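Local structure of nucleoside diphosphate kinase family protein (Babesia bovis, 3JS9) at residues A[17-21]-A[72-78]; A[38-44]-A[143-149]; A[78-82]-A[135-139]. The protein probably transfers the terminal phosphate of a nucleoside triphosphate to a nucleoside diphosphate through a phosphohistidine intermediate, with magnesium as cofactor. All coordinates share one frame; numbering follows the deposited sequence.

Contact 1. Residues A[17-21]-A[72-78]. With SO4 (sulfate ion), chain D; SO4 (sulfate ion), chain G.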
loop_
_atom_site.group_PDB
_atom_site.type_symbol
_atom_site.label_atom_id
_atom_site.label_comp_id
_atom_site.label_asym_id
_atom_site.label_seq_id
_atom_site.Cartn_x
_atom_site.Cartn_y
_atom_site.Cartn_z
ATOM N N LYS A 17 15.221 -10.276 -11.647
ATOM C CA LYS A 17 16.045 -11.464 -11.765
ATOM C C LYS A 17 15.315 -12.625 -11.103
ATOM O O LYS A 17 14.273 -12.417 -10.465
ATOM C CB LYS A 17 17.377 -11.239 -11.078
ATOM C CG LYS A 17 18.264 -10.147 -11.652
ATOM C CD LYS A 17 19.461 -10.074 -10.735
ATOM C CE LYS A 17 20.315 -8.876 -10.947
ATOM N NZ LYS A 17 21.415 -9.019 -9.928
ATOM N N PRO A 18 15.870 -13.853 -11.223
ATOM C CA PRO A 18 15.106 -14.999 -10.711
ATOM C C PRO A 18 14.672 -14.902 -9.252
ATOM O O PRO A 18 13.588 -15.405 -8.917
ATOM C CB PRO A 18 16.062 -16.182 -10.925
ATOM C CG PRO A 18 16.821 -15.795 -12.173
ATOM C CD PRO A 18 17.023 -14.283 -12.053
ATOM N N ASP A 19 15.497 -14.308 -8.383
ATOM C CA ASP A 19 15.146 -14.199 -6.971
ATOM C C ASP A 19 13.955 -13.236 -6.831
ATOM O O ASP A 19 13.010 -13.510 -6.072
ATOM C CB ASP A 19 16.362 -13.802 -6.103
ATOM C CG ASP A 19 17.085 -12.548 -6.624
ATOM O OD1 ASP A 19 17.370 -12.486 -7.840
ATOM O OD2 ASP A 19 17.350 -11.620 -5.835
ATOM N N GLY A 20 13.963 -12.133 -7.595
ATOM C CA GLY A 20 12.784 -11.249 -7.678
ATOM C C GLY A 20 11.509 -12.029 -8.028
ATOM O O GLY A 20 10.447 -11.862 -7.390
ATOM N N VAL A 21 11.612 -12.916 -9.019
ATOM C CA VAL A 21 10.439 -13.596 -9.522
ATOM C C VAL A 21 9.922 -14.612 -8.526
ATOM O O VAL A 21 8.710 -14.673 -8.281
ATOM C CB VAL A 21 10.689 -14.268 -10.887
ATOM C CG1 VAL A 21 9.503 -15.170 -11.284
ATOM C CG2 VAL A 21 10.995 -13.199 -11.983
ATOM N N PHE A 72 22.872 -18.908 -13.181
ATOM C CA PHE A 72 21.831 -18.487 -12.279
ATOM C C PHE A 72 20.741 -17.733 -13.054
ATOM O O PHE A 72 19.527 -17.943 -12.855
ATOM C CB PHE A 72 22.448 -17.609 -11.188
ATOM C CG PHE A 72 21.446 -16.962 -10.301
ATOM C CD1 PHE A 72 20.729 -17.718 -9.374
ATOM C CD2 PHE A 72 21.202 -15.592 -10.399
ATOM C CE1 PHE A 72 19.788 -17.101 -8.564
ATOM C CE2 PHE A 72 20.276 -14.977 -9.587
ATOM C CZ PHE A 72 19.566 -15.720 -8.671
ATOM N N ILE A 73 21.183 -16.863 -13.954
ATOM C CA ILE A 73 20.239 -16.092 -14.748
ATOM C C ILE A 73 19.605 -16.840 -15.918
ATOM O O ILE A 73 18.408 -16.716 -16.152
ATOM C CB ILE A 73 20.805 -14.747 -15.113
ATOM C CG1 ILE A 73 20.817 -13.943 -13.813
ATOM C CG2 ILE A 73 19.895 -14.063 -16.127
ATOM C CD1 ILE A 73 21.798 -12.886 -13.787
ATOM N N SER A 74 20.391 -17.651 -16.620
ATOM C CA SER A 74 19.855 -18.420 -17.733
ATOM C C SER A 74 18.873 -19.494 -17.238
ATOM O O SER A 74 17.900 -19.827 -17.939
ATOM C CB SER A 74 20.986 -19.006 -18.603
ATOM O OG SER A 74 21.598 -20.125 -17.981
ATOM N N HIS A 75 19.081 -20.006 -16.024
ATOM C CA HIS A 75 18.082 -20.924 -15.475
ATOM C C HIS A 75 16.730 -20.223 -15.354
ATOM O O HIS A 75 15.686 -20.882 -15.456
ATOM C CB HIS A 75 18.509 -21.546 -14.148
ATOM C CG HIS A 75 17.505 -22.506 -13.587
ATOM N ND1 HIS A 75 17.145 -23.670 -14.235
ATOM C CD2 HIS A 75 16.783 -22.479 -12.437
ATOM C CE1 HIS A 75 16.248 -24.321 -13.511
ATOM N NE2 HIS A 75 16.009 -23.620 -12.415
ATOM N N GLY A 76 16.779 -18.902 -15.125
ATOM C CA GLY A 76 15.620 -18.030 -15.095
ATOM C C GLY A 76 14.615 -18.395 -14.033
ATOM O O GLY A 76 14.950 -19.086 -13.036
ATOM N N PRO A 77 13.378 -17.928 -14.198
ATOM C CA PRO A 77 12.897 -16.997 -15.207
ATOM C C PRO A 77 13.280 -15.550 -14.849
ATOM O O PRO A 77 13.709 -15.294 -13.711
ATOM C CB PRO A 77 11.384 -17.162 -15.112
ATOM C CG PRO A 77 11.154 -17.576 -13.726
ATOM C CD PRO A 77 12.305 -18.370 -13.292
ATOM N N VAL A 78 13.149 -14.629 -15.799
ATOM C CA VAL A 78 13.399 -13.217 -15.532
ATOM C C VAL A 78 12.275 -12.383 -16.095
ATOM O O VAL A 78 11.552 -12.849 -16.968
ATOM C CB VAL A 78 14.789 -12.727 -16.099
ATOM C CG1 VAL A 78 15.920 -13.585 -15.537
ATOM C CG2 VAL A 78 14.809 -12.720 -17.649
HETATM S S SO4 D . 18.037 -24.469 -17.779
HETATM O O1 SO4 D . 19.010 -24.021 -16.779
HETATM O O2 SO4 D . 17.952 -23.418 -18.791
HETATM O O3 SO4 D . 18.474 -25.730 -18.370
HETATM O O4 SO4 D . 16.740 -24.742 -17.155
HETATM S S SO4 G . 23.474 -6.939 -12.074
HETATM O O1 SO4 G . 23.125 -5.510 -12.041
HETATM O O2 SO4 G . 24.900 -7.047 -12.277
HETATM O O3 SO4 G . 22.830 -7.762 -13.112
HETATM O O4 SO4 G . 23.100 -7.435 -10.774
#

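Contact 2. Residues A[38-44]-A[143-149]. With SO4 (sulfate ion), chain E.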
loop_
_atom_site.group_PDB
_atom_site.type_symbol
_atom_site.label_atom_id
_atom_site.label_comp_id
_atom_site.label_asym_id
_atom_site.label_seq_id
_atom_site.Cartn_x
_atom_site.Cartn_y
_atom_site.Cartn_z
ATOM N N LEU A 38 8.321 7.233 -15.568
ATOM C CA LEU A 38 9.003 6.827 -16.782
ATOM C C LEU A 38 7.960 6.140 -17.634
ATOM O O LEU A 38 6.997 5.586 -17.111
ATOM C CB LEU A 38 10.181 5.890 -16.486
ATOM C CG LEU A 38 11.290 6.523 -15.632
ATOM C CD1 LEU A 38 12.450 5.511 -15.441
ATOM C CD2 LEU A 38 11.765 7.874 -16.234
ATOM N N LYS A 39 8.131 6.198 -18.941
ATOM C CA LYS A 39 7.166 5.627 -19.859
ATOM C C LYS A 39 7.600 4.226 -20.229
ATOM O O LYS A 39 8.754 4.015 -20.621
ATOM C CB LYS A 39 7.001 6.529 -21.105
ATOM C CG LYS A 39 6.222 5.841 -22.188
ATOM C CD LYS A 39 5.577 6.753 -23.163
ATOM C CE LYS A 39 6.519 7.067 -24.311
ATOM N NZ LYS A 39 5.757 7.524 -25.496
ATOM N N LEU A 40 6.690 3.258 -20.101
ATOM C CA LEU A 40 7.040 1.886 -20.454
ATOM C C LEU A 40 7.129 1.760 -21.971
ATOM O O LEU A 40 6.217 2.195 -22.688
ATOM C CB LEU A 40 6.024 0.903 -19.911
ATOM C CG LEU A 40 6.390 -0.556 -20.195
ATOM C CD1 LEU A 40 7.668 -0.940 -19.430
ATOM C CD2 LEU A 40 5.243 -1.517 -19.822
ATOM N N ILE A 41 8.236 1.178 -22.442
ATOM C CA ILE A 41 8.486 0.907 -23.867
ATOM C C ILE A 41 8.361 -0.589 -24.260
ATOM O O ILE A 41 7.896 -0.908 -25.358
ATOM C CB ILE A 41 9.893 1.417 -24.250
ATOM C CG1 ILE A 41 9.984 2.927 -23.997
ATOM C CG2 ILE A 41 10.239 1.080 -25.699
ATOM C CD1 ILE A 41 8.890 3.728 -24.737
ATOM N N ALA A 42 8.773 -1.494 -23.370
ATOM C CA ALA A 42 8.841 -2.927 -23.679
ATOM C C ALA A 42 8.875 -3.730 -22.398
ATOM O O ALA A 42 9.462 -3.293 -21.386
ATOM C CB ALA A 42 10.069 -3.260 -24.516
ATOM N N ALA A 43 8.267 -4.902 -22.430
ATOM C CA ALA A 43 8.284 -5.765 -21.273
ATOM C C ALA A 43 7.984 -7.157 -21.760
ATOM O O ALA A 43 7.217 -7.294 -22.722
ATOM C CB ALA A 43 7.215 -5.321 -20.274
ATOM N N LYS A 44 8.570 -8.171 -21.117
ATOM C CA LYS A 44 8.200 -9.587 -21.341
ATOM C C LYS A 44 8.755 -10.506 -20.247
ATOM O O LYS A 44 9.848 -10.291 -19.746
ATOM C CB LYS A 44 8.722 -10.087 -22.695
ATOM C CG LYS A 44 10.230 -9.921 -22.860
ATOM C CD LYS A 44 10.712 -10.447 -24.170
ATOM C CE LYS A 44 12.182 -10.133 -24.390
ATOM N NZ LYS A 44 12.543 -10.285 -25.854
ATOM N N GLN A 143 9.499 -5.447 -30.589
ATOM C CA GLN A 143 8.966 -5.527 -29.244
ATOM C C GLN A 143 8.943 -4.138 -28.579
ATOM O O GLN A 143 8.524 -3.977 -27.443
ATOM C CB GLN A 143 9.768 -6.551 -28.445
ATOM C CG GLN A 143 9.554 -8.010 -28.940
ATOM C CD GLN A 143 10.532 -9.003 -28.322
ATOM O OE1 GLN A 143 11.574 -8.608 -27.797
ATOM N NE2 GLN A 143 10.198 -10.294 -28.375
ATOM N N LEU A 144 9.406 -3.127 -29.295
ATOM C CA LEU A 144 9.369 -1.783 -28.754
ATOM C C LEU A 144 8.004 -1.204 -29.076
ATOM O O LEU A 144 7.537 -1.339 -30.206
ATOM C CB LEU A 144 10.489 -0.927 -29.348
ATOM C CG LEU A 144 11.915 -1.472 -29.143
ATOM C CD1 LEU A 144 12.980 -0.558 -29.794
ATOM C CD2 LEU A 144 12.213 -1.742 -27.643
ATOM N N VAL A 145 7.340 -0.608 -28.089
ATOM C CA VAL A 145 6.000 -0.116 -28.305
ATOM C C VAL A 145 6.021 1.408 -28.462
ATOM O O VAL A 145 6.516 2.110 -27.592
ATOM C CB VAL A 145 5.020 -0.605 -27.184
ATOM C CG1 VAL A 145 3.625 0.015 -27.334
ATOM C CG2 VAL A 145 4.930 -2.136 -27.189
ATOM N N THR A 146 5.511 1.902 -29.592
ATOM C CA THR A 146 5.240 3.319 -29.772
ATOM C C THR A 146 3.812 3.618 -29.273
ATOM O O THR A 146 2.836 2.931 -29.640
ATOM C CB THR A 146 5.429 3.741 -31.270
ATOM O OG1 THR A 146 6.810 3.575 -31.647
ATOM C CG2 THR A 146 5.031 5.211 -31.502
ATOM N N TRP A 147 3.699 4.605 -28.390
ATOM C CA TRP A 147 2.410 5.083 -27.905
ATOM C C TRP A 147 2.573 6.443 -27.277
ATOM O O TRP A 147 3.712 6.878 -27.030
ATOM C CB TRP A 147 1.779 4.104 -26.916
ATOM C CG TRP A 147 2.468 3.890 -25.575
ATOM C CD1 TRP A 147 3.691 3.317 -25.361
ATOM C CD2 TRP A 147 1.910 4.143 -24.264
ATOM N NE1 TRP A 147 3.944 3.234 -24.011
ATOM C CE2 TRP A 147 2.865 3.718 -23.317
ATOM C CE3 TRP A 147 0.707 4.714 -23.805
ATOM C CZ2 TRP A 147 2.666 3.856 -21.935
ATOM C CZ3 TRP A 147 0.497 4.841 -22.437
ATOM C CH2 TRP A 147 1.479 4.404 -21.511
ATOM N N GLU A 148 1.452 7.120 -27.021
ATOM C CA GLU A 148 1.500 8.454 -26.410
ATOM C C GLU A 148 0.606 8.571 -25.170
ATOM O O GLU A 148 -0.569 8.175 -25.196
ATOM C CB GLU A 148 1.152 9.532 -27.446
ATOM C CG GLU A 148 1.919 10.838 -27.226
ATOM C CD GLU A 148 1.282 12.057 -27.922
ATOM O OE1 GLU A 148 0.533 11.863 -28.920
ATOM O OE2 GLU A 148 1.534 13.207 -27.466
ATOM N N ARG A 149 1.176 9.069 -24.077
ATOM C CA ARG A 149 0.436 9.240 -22.835
ATOM C C ARG A 149 -0.315 10.547 -22.830
ATOM O O ARG A 149 0.298 11.626 -22.918
ATOM C CB ARG A 149 1.368 9.196 -21.627
ATOM C CG ARG A 149 1.663 7.797 -21.123
ATOM C CD ARG A 149 2.586 7.814 -19.904
ATOM N NE ARG A 149 3.749 8.688 -20.100
ATOM C CZ ARG A 149 4.778 8.746 -19.266
ATOM N NH1 ARG A 149 4.794 7.971 -18.180
ATOM N NH2 ARG A 149 5.797 9.549 -19.521
HETATM S S SO4 E . 4.883 10.572 -23.452
HETATM O O1 SO4 E . 3.980 9.427 -23.442
HETATM O O2 SO4 E . 4.197 11.672 -24.139
HETATM O O3 SO4 E . 6.062 10.207 -24.230
HETATM O O4 SO4 E . 5.228 10.886 -22.060
HETATM O O HOH W 1 7.387 -5.299 -25.228
#

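Contact 3. Residues A[78-82]-A[135-139]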
loop_
_atom_site.group_PDB
_atom_site.type_symbol
_atom_site.label_atom_id
_atom_site.label_comp_id
_atom_site.label_asym_id
_atom_site.label_seq_id
_atom_site.Cartn_x
_atom_site.Cartn_y
_atom_site.Cartn_z
ATOM N N VAL A 78 13.149 -14.629 -15.799
ATOM C CA VAL A 78 13.399 -13.217 -15.532
ATOM C C VAL A 78 12.275 -12.383 -16.095
ATOM O O VAL A 78 11.552 -12.849 -16.968
ATOM C CB VAL A 78 14.789 -12.727 -16.099
ATOM C CG1 VAL A 78 15.920 -13.585 -15.537
ATOM C CG2 VAL A 78 14.809 -12.720 -17.649
ATOM N N PHE A 79 12.117 -11.145 -15.617
ATOM C CA PHE A 79 11.142 -10.251 -16.225
ATOM C C PHE A 79 11.842 -9.024 -16.757
ATOM O O PHE A 79 12.478 -8.299 -15.991
ATOM C CB PHE A 79 10.020 -9.915 -15.246
ATOM C CG PHE A 79 8.919 -9.065 -15.838
ATOM C CD1 PHE A 79 8.986 -7.686 -15.780
ATOM C CD2 PHE A 79 7.797 -9.655 -16.416
ATOM C CE1 PHE A 79 7.972 -6.911 -16.320
ATOM C CE2 PHE A 79 6.774 -8.875 -16.960
ATOM C CZ PHE A 79 6.860 -7.521 -16.923
ATOM N N CYS A 80 11.726 -8.803 -18.071
ATOM C CA CYS A 80 12.484 -7.786 -18.807
ATOM C C CYS A 80 11.639 -6.580 -19.089
ATOM O O CYS A 80 10.479 -6.732 -19.476
ATOM C CB CYS A 80 12.938 -8.328 -20.165
ATOM S SG CYS A 80 13.734 -9.964 -20.155
ATOM N N MET A 81 12.231 -5.384 -18.959
ATOM C CA MET A 81 11.549 -4.108 -19.231
ATOM C C MET A 81 12.502 -3.112 -19.836
ATOM O O MET A 81 13.707 -3.183 -19.579
ATOM C CB MET A 81 10.987 -3.478 -17.944
ATOM C CG MET A 81 9.876 -4.299 -17.285
ATOM S SD MET A 81 9.668 -3.743 -15.593
ATOM C CE MET A 81 10.940 -4.695 -14.692
ATOM N N ILE A 82 11.968 -2.195 -20.644
ATOM C CA ILE A 82 12.688 -0.969 -21.015
ATOM C C ILE A 82 11.790 0.197 -20.615
ATOM O O ILE A 82 10.600 0.169 -20.884
ATOM C CB ILE A 82 12.959 -0.859 -22.521
ATOM C CG1 ILE A 82 13.944 -1.923 -22.969
ATOM C CG2 ILE A 82 13.448 0.573 -22.914
ATOM C CD1 ILE A 82 14.181 -1.903 -24.519
ATOM N N CYS A 135 19.332 -2.813 -24.038
ATOM C CA CYS A 135 18.006 -2.625 -24.678
ATOM C C CYS A 135 17.882 -3.363 -26.004
ATOM O O CYS A 135 16.848 -4.024 -26.267
ATOM C CB CYS A 135 17.653 -1.138 -24.862
ATOM S SG CYS A 135 17.285 -0.285 -23.298
ATOM N N ALA A 136 18.938 -3.271 -26.821
ATOM C CA ALA A 136 18.998 -3.990 -28.103
ATOM C C ALA A 136 19.236 -5.489 -27.923
ATOM O O ALA A 136 18.748 -6.298 -28.722
ATOM C CB ALA A 136 20.041 -3.393 -29.016
ATOM N N LEU A 137 19.990 -5.851 -26.888
ATOM C CA LEU A 137 20.281 -7.257 -26.604
ATOM C C LEU A 137 19.077 -8.075 -26.096
ATOM O O LEU A 137 18.886 -9.207 -26.505
ATOM C CB LEU A 137 21.431 -7.361 -25.601
ATOM C CG LEU A 137 21.750 -8.743 -25.012
ATOM C CD1 LEU A 137 22.292 -9.685 -26.089
ATOM C CD2 LEU A 137 22.739 -8.627 -23.879
ATOM N N TRP A 138 18.269 -7.515 -25.198
ATOM C CA TRP A 138 17.184 -8.299 -24.575
ATOM C C TRP A 138 15.842 -8.251 -25.346
ATOM O O TRP A 138 14.970 -9.121 -25.194
ATOM C CB TRP A 138 17.007 -7.867 -23.119
ATOM C CG TRP A 138 18.150 -8.270 -22.241
ATOM C CD1 TRP A 138 19.290 -7.543 -21.966
ATOM C CD2 TRP A 138 18.287 -9.518 -21.534
ATOM N NE1 TRP A 138 20.098 -8.256 -21.101
ATOM C CE2 TRP A 138 19.506 -9.465 -20.825
ATOM C CE3 TRP A 138 17.469 -10.646 -21.391
ATOM C CZ2 TRP A 138 19.929 -10.505 -20.000
ATOM C CZ3 TRP A 138 17.879 -11.677 -20.560
ATOM C CH2 TRP A 138 19.111 -11.610 -19.886
ATOM N N PHE A 139 15.698 -7.238 -26.185
ATOM C CA PHE A 139 14.452 -7.008 -26.906
ATOM C C PHE A 139 14.708 -6.834 -28.396
ATOM O O PHE A 139 15.576 -6.048 -28.793
ATOM C CB PHE A 139 13.793 -5.734 -26.374
ATOM C CG PHE A 139 13.038 -5.921 -25.074
ATOM C CD1 PHE A 139 13.574 -5.480 -23.864
ATOM C CD2 PHE A 139 11.764 -6.501 -25.061
ATOM C CE1 PHE A 139 12.859 -5.643 -22.684
ATOM C CE2 PHE A 139 11.051 -6.639 -23.875
ATOM C CZ PHE A 139 11.597 -6.219 -22.698
#

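Contact 1. Residues A[17-21]-A[72-78]
Pro18 and Val21 pack against Phe72, Pro77 and Val78 in a buried, mainly apolar contact between the start of one helix and the end of another, at one end of the ferredoxin-like sheet of the nucleoside diphosphate kinase fold. Helix 18-22 begins just after strand 10-16, helix 66-75 ends just before strand 78-85, and no hydrogen bond joins residues 17-21 to 72-78. Pro18 does most of the touching. Its CG lies over one face of the Phe72 ring, its CD lies 3.7 Å from Val78 CG1, and Ile73 CG1 also meets CD. Phe72 reaches it because its CG stands opposite the backbone N (chi1 172°), swinging the ring toward Pro18. The ring edge faces Asp19, whose OD1 sits in the ring plane 4.0 Å from Phe72 CZ, while Asp19 OD2 accepts a bond from Ile121 N. Trp154 of the second subunit covers Pro18, Asp19 and Phe72, and Trp147 of the third packs on Val21 and Pro77. The exit from helix 66-75 turns at Gly76, whose phi is positive, and continues through a cis peptide bond before Pro77. Lys17, at the N-cap position, extends away from this packing to Asn120 in the predicted ATP site; a sulfate, probably from the crystallisation liquor, lies doubtfully close to its NZ and is bonded by His123 and Tyr57. Further along, Val21 CG1 rests 3.8 Å from Pro77 CG. Between the two prolines the backbone itself makes contact: Pro18 CA approaches Pro77 O at 3.3 Å in a CH-O contact, with 133° at the hydrogen.

Contact 2. Residues A[38-44]-A[143-149]
Trp147 is bonded twice by strand 39-46 as 143-149 runs along it. The indole NE1 donates to Leu40 O over 2.8 Å, at 174° and nearly in line with the carbonyl, and Leu40 O lies in the ring plane. Trp147 O accepts from Lys39 NZ at 2.6 Å, the donor tilted from the carbonyl plane. A bend at chi3 (89°) folds the lysine over the indole: CD makes a CH-pi contact with the five-membered ring, and NZ a cation-pi contact 4.9 Å from its centroid. The same ammonium bonds O3 of a sulfate, probably from the crystallisation liquor, which Arg149 holds from its backbone N and, at 2.9 Å, from NH2 to O4. The two positive groups thus share an anion, while Lys39 CB lies over the middle of the guanidinium, 3.6 Å above its plane. Arg149 NH1 bonds Gly37 O.

In the middle, Val145 N donates to Ile41 O at 2.8 Å, and a water bridges Ala43 N and Gln143 O. Leu144 CD2 packs on Ile41 CG2 and Ala42 CB. Lys44 NZ reaches Gln143 OE1 (2.7 Å) and Trp138 O; OE1 also accepts from Thr140 N, which leaves the amide oxygen with two donors. The third subunit approaches both segments: Ala43 makes backbone hydrogen bonds to it, its Phe45 meets Trp147 edge to face, and its Gln22 bonds Glu148 O. Ile41 and Ala42 both pair with Ile82, a classic beta bulge in the edge strand of this chain's ferredoxin-like sheet, here flanked by the C-terminal segment.

Contact 3. Residues A[78-82]-A[135-139]
Phe139 and Cys135 meet Cys80 and Ile82 where helix 128-138 lies across one face of the four-stranded antiparallel sheet, a helix-on-sheet packing of the ferredoxin-like fold. The tight part is at the helix end. Phe139, the first residue to leave the helical conformation, sends its ring to strand 78-85, where CD1 comes within 3.7 Å of Ile82 CG1 as the two side chains run alongside each other, head to tail. Ile82 CD1 continues to the helix itself and meets Cys135 CB at 3.6 Å; the Cys135 sulfur lies beside the same isoleucine. Ala42 and Lys44 of strand 39-46 also touch Phe139, so its ring spans two neighbouring strands.

Toward Val78 the fit is looser. Trp138 meets the strand obliquely: Cys80 SG, turned away from its own carbonyl carbon (chi1 -48°), lies 4.0 Å from Trp138 CE3. From the centroid of the six-membered ring of Trp138 the same SG is 5.0 Å away, a sulfur-aromatic contact well off the ring normal (54°). Val78 CG2 stays 4.4 Å from Trp138 CZ3. Much of the surrounding of this indole comes from other residues, since it stacks on Tyr13 and meets the His56 ring at a steep angle. The outer face of the helix points away from the sheet, while Phe79 turns to the sheet's other side and packs on helix 26-36. Back at the tight end, the Phe139 ring presents its edge to the strand backbone: Cys80 O lies near the plane of the ring, 3.4 Å from Phe139 CZ.

How the contacts relate
From the N terminus, strand 10-16 leads into 17-21, which packs on 72-78; contact 1 thereby closes a loop holding helices 26-36 and 50-56, strand 39-46 and most of helix 66-75. Contact 2 begins inside that loop, at 38-44, and ends only at 143-149, so the two cross. Contact 3 starts from Val78, shared with contact 1, and closes at 135-139; it follows contact 1 in series and falls wholly within the span of contact 2. Contacts 2 and 3 meet through neighbouring strands 39-46 and 78-85, with centres about 12 Å apart. Together they join helix ends, sheet and C-terminal segment, and contacts 1 and 2 both border the third subunit.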